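Local coordinates for competence damage-inducible protein A (Enterobacter cloacae subsp. cloacae, PDB 5VU3), which is of unknown function but belongs to the CinA (competence-damaged protein) family, whose relatives include nicotinamide-nucleotide amidases, at residues Arg71-Ser76 / Arg99-Ala104. Numbering follows the deposited sequence.
Sequences RILGVS and RDIAQA
L73 and I101 meet in the last turns of helices 66-73 and 88-101, in the alpha/beta fold of the CinA family. The two side chains cross at about a right angle. Their tips touch, with L73 CD2 3.9 Å from I101 CD1. I101 points at the other segment and does most of the reaching. Its CG1 lies anti to the carbonyl carbon (chi1 -74°), and the extended chi2 carries CD1 forward to the last helical turn of 66-73. L73 starts out alongside rather than head-on, and its CD2 branch then closes the distance. The same leucine also packs on M94 and I98 of helix 88-101 and on L61 of strand 57-63, so it ties helix 66-73 to helix 88-101 and to the sheet. The backbone leaves helical geometry just past the contact on each side. G74 does so with positive phi after 66-73, and Q103 after 88-101 in a Schellman motif, with A104 N bonded to R99 O at 3.0 Å. The site also faces the dimer partner: I101 packs on I72 of the second subunit, and I101 O accepts a hydrogen bond from R71 NE of that subunit. Within the chain, I101 CD1 lies 3.5 Å from I72 O, an apolar methyl against a backbone carbonyl oxygen.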
ATOM      1  N   ARG A  71      -0.574 -17.462  -3.442  1.00 29.54           N
ATOM      2  CA  ARG A  71      -0.534 -17.320  -4.893  1.00 31.02           C
ATOM      3  C   ARG A  71       0.446 -16.236  -5.334  1.00 28.95           C
ATOM      4  O   ARG A  71       1.213 -16.439  -6.286  1.00 27.43           O
ATOM      5  CB  ARG A  71      -1.940 -17.024  -5.405  1.00 30.89           C
ATOM      6  CG  ARG A  71      -2.180 -17.379  -6.852  1.00 40.28           C
ATOM      7  CD  ARG A  71      -3.579 -16.945  -7.257  1.00 49.38           C
ATOM      8  NE  ARG A  71      -3.835 -15.562  -6.860  1.00 51.79           N
ATOM      9  CZ  ARG A  71      -4.623 -15.211  -5.848  1.00 51.20           C
ATOM     10  NH1 ARG A  71      -5.237 -16.150  -5.135  1.00 42.83           N
ATOM     11  NH2 ARG A  71      -4.790 -13.928  -5.546  1.00 51.84           N
ATOM     12  N   ILE A  72       0.443 -15.088  -4.657  1.00 24.05           N
ATOM     13  CA  ILE A  72       1.298 -13.975  -5.064  1.00 24.04           C
ATOM     14  C   ILE A  72       2.703 -14.133  -4.501  1.00 24.35           C
ATOM     15  O   ILE A  72       3.697 -13.932  -5.207  1.00 27.85           O
ATOM     16  CB  ILE A  72       0.683 -12.632  -4.633  1.00 22.98           C
ATOM     17  CG1 ILE A  72      -0.720 -12.460  -5.217  1.00 28.21           C
ATOM     18  CG2 ILE A  72       1.595 -11.478  -5.050  1.00 25.18           C
ATOM     19  CD1 ILE A  72      -1.402 -11.191  -4.771  1.00 28.79           C
ATOM     20  N   LEU A  73       2.807 -14.478  -3.222  1.00 21.02           N
ATOM     21  CA  LEU A  73       4.081 -14.512  -2.525  1.00 23.88           C
ATOM     22  C   LEU A  73       4.616 -15.921  -2.320  1.00 29.38           C
ATOM     23  O   LEU A  73       5.651 -16.084  -1.669  1.00 36.40           O
ATOM     24  CB  LEU A  73       3.955 -13.806  -1.173  1.00 23.82           C
ATOM     25  CG  LEU A  73       3.767 -12.285  -1.209  1.00 29.41           C
ATOM     26  CD1 LEU A  73       3.532 -11.723   0.188  1.00 29.74           C
ATOM     27  CD2 LEU A  73       4.963 -11.603  -1.868  1.00 31.19           C
ATOM     28  N   GLY A  74       3.945 -16.939  -2.848  1.00 30.53           N
ATOM     29  CA  GLY A  74       4.475 -18.290  -2.763  1.00 29.99           C
ATOM     30  C   GLY A  74       4.646 -18.801  -1.352  1.00 31.26           C
ATOM     31  O   GLY A  74       5.496 -19.667  -1.111  1.00 33.89           O
ATOM     32  N   VAL A  75       3.869 -18.281  -0.406  1.00 22.91           N
ATOM     33  CA  VAL A  75       3.878 -18.824   0.945  1.00 25.47           C
ATOM     34  C   VAL A  75       3.356 -20.253   0.906  1.00 28.86           C
ATOM     35  O   VAL A  75       2.329 -20.540   0.277  1.00 26.33           O
ATOM     36  CB  VAL A  75       3.047 -17.940   1.886  1.00 23.86           C
ATOM     37  CG1 VAL A  75       2.840 -18.629   3.237  1.00 24.39           C
ATOM     38  CG2 VAL A  75       3.716 -16.566   2.059  1.00 23.40           C
ATOM     39  N   SER A  76       4.074 -21.159   1.564  1.00 27.08           N
ATOM     40  CA  SER A  76       3.722 -22.570   1.535  1.00 32.10           C
ATOM     41  C   SER A  76       2.420 -22.822   2.290  1.00 29.24           C
ATOM     42  O   SER A  76       2.259 -22.343   3.418  1.00 28.17           O
ATOM     43  CB  SER A  76       4.847 -23.402   2.143  1.00 37.28           C
ATOM     44  OG  SER A  76       4.384 -24.698   2.463  1.00 42.23           O
ATOM     45  N   ARG A  99      10.941  -9.398  -1.745  1.00 25.16           N
ATOM     46  CA  ARG A  99      12.267  -8.907  -2.101  1.00 24.80           C
ATOM     47  C   ARG A  99      12.645  -9.332  -3.517  1.00 24.30           C
ATOM     48  O   ARG A  99      13.219  -8.546  -4.281  1.00 21.52           O
ATOM     49  CB  ARG A  99      13.284  -9.411  -1.075  1.00 22.86           C
ATOM     50  CG  ARG A  99      14.703  -8.968  -1.322  1.00 27.52           C
ATOM     51  CD  ARG A  99      15.664  -9.551  -0.296  1.00 26.42           C
ATOM     52  NE  ARG A  99      17.049  -9.312  -0.689  1.00 29.18           N
ATOM     53  CZ  ARG A  99      17.830 -10.192  -1.307  1.00 33.39           C
ATOM     54  NH1 ARG A  99      17.384 -11.405  -1.603  1.00 31.09           N
ATOM     55  NH2 ARG A  99      19.074  -9.856  -1.630  1.00 35.88           N
ATOM     56  N   ASP A 100      12.303 -10.561  -3.898  1.00 26.03           N
ATOM     57  CA  ASP A 100      12.608 -11.029  -5.247  1.00 27.86           C
ATOM     58  C   ASP A 100      11.681 -10.398  -6.282  1.00 22.91           C
ATOM     59  O   ASP A 100      12.129  -9.975  -7.355  1.00 23.60           O
ATOM     60  CB  ASP A 100      12.506 -12.550  -5.301  1.00 36.41           C
ATOM     61  CG  ASP A 100      13.579 -13.229  -4.487  1.00 43.24           C
ATOM     62  OD1 ASP A 100      14.708 -12.689  -4.427  1.00 46.52           O
ATOM     63  OD2 ASP A 100      13.289 -14.301  -3.912  1.00 41.23           O
ATOM     64  N   ILE A 101      10.380 -10.352  -5.988  1.00 22.48           N
ATOM     65  CA  ILE A 101       9.418  -9.791  -6.935  1.00 21.67           C
ATOM     66  C   ILE A 101       9.765  -8.344  -7.256  1.00 20.61           C
ATOM     67  O   ILE A 101       9.667  -7.902  -8.411  1.00 23.12           O
ATOM     68  CB  ILE A 101       7.988  -9.925  -6.375  1.00 24.68           C
ATOM     69  CG1 ILE A 101       7.509 -11.380  -6.456  1.00 26.83           C
ATOM     70  CG2 ILE A 101       7.015  -9.005  -7.111  1.00 26.99           C
ATOM     71  CD1 ILE A 101       6.371 -11.688  -5.484  1.00 25.85           C
ATOM     72  N   ALA A 102      10.195  -7.590  -6.246  1.00 19.40           N
ATOM     73  CA  ALA A 102      10.544  -6.186  -6.410  1.00 22.92           C
ATOM     74  C   ALA A 102      11.979  -5.975  -6.873  1.00 23.88           C
ATOM     75  O   ALA A 102      12.343  -4.837  -7.197  1.00 24.27           O
ATOM     76  CB  ALA A 102      10.330  -5.438  -5.093  1.00 18.51           C
ATOM     77  N   GLN A 103      12.784  -7.037  -6.940  1.00 23.09           N
ATOM     78  CA  GLN A 103      14.213  -6.930  -7.240  1.00 22.37           C
ATOM     79  C   GLN A 103      14.867  -5.906  -6.321  1.00 25.93           C
ATOM     80  O   GLN A 103      15.646  -5.048  -6.748  1.00 27.51           O
ATOM     81  CB  GLN A 103      14.449  -6.604  -8.717  1.00 33.41           C
ATOM     82  CG  GLN A 103      13.857  -7.656  -9.644  1.00 36.17           C
ATOM     83  CD  GLN A 103      14.331  -7.545 -11.083  1.00 43.26           C
ATOM     84  OE1 GLN A 103      14.953  -6.558 -11.480  1.00 47.16           O
ATOM     85  NE2 GLN A 103      14.040  -8.571 -11.873  1.00 43.61           N
ATOM     86  N   ALA A 104      14.532  -6.000  -5.041  1.00 23.22           N
ATOM     87  CA  ALA A 104      15.007  -5.078  -4.021  1.00 25.08           C
ATOM     88  C   ALA A 104      16.131  -5.720  -3.214  1.00 25.02           C
ATOM     89  O   ALA A 104      16.391  -6.921  -3.303  1.00 27.44           O
ATOM     90  CB  ALA A 104      13.849  -4.660  -3.108  1.00 20.01           C
TER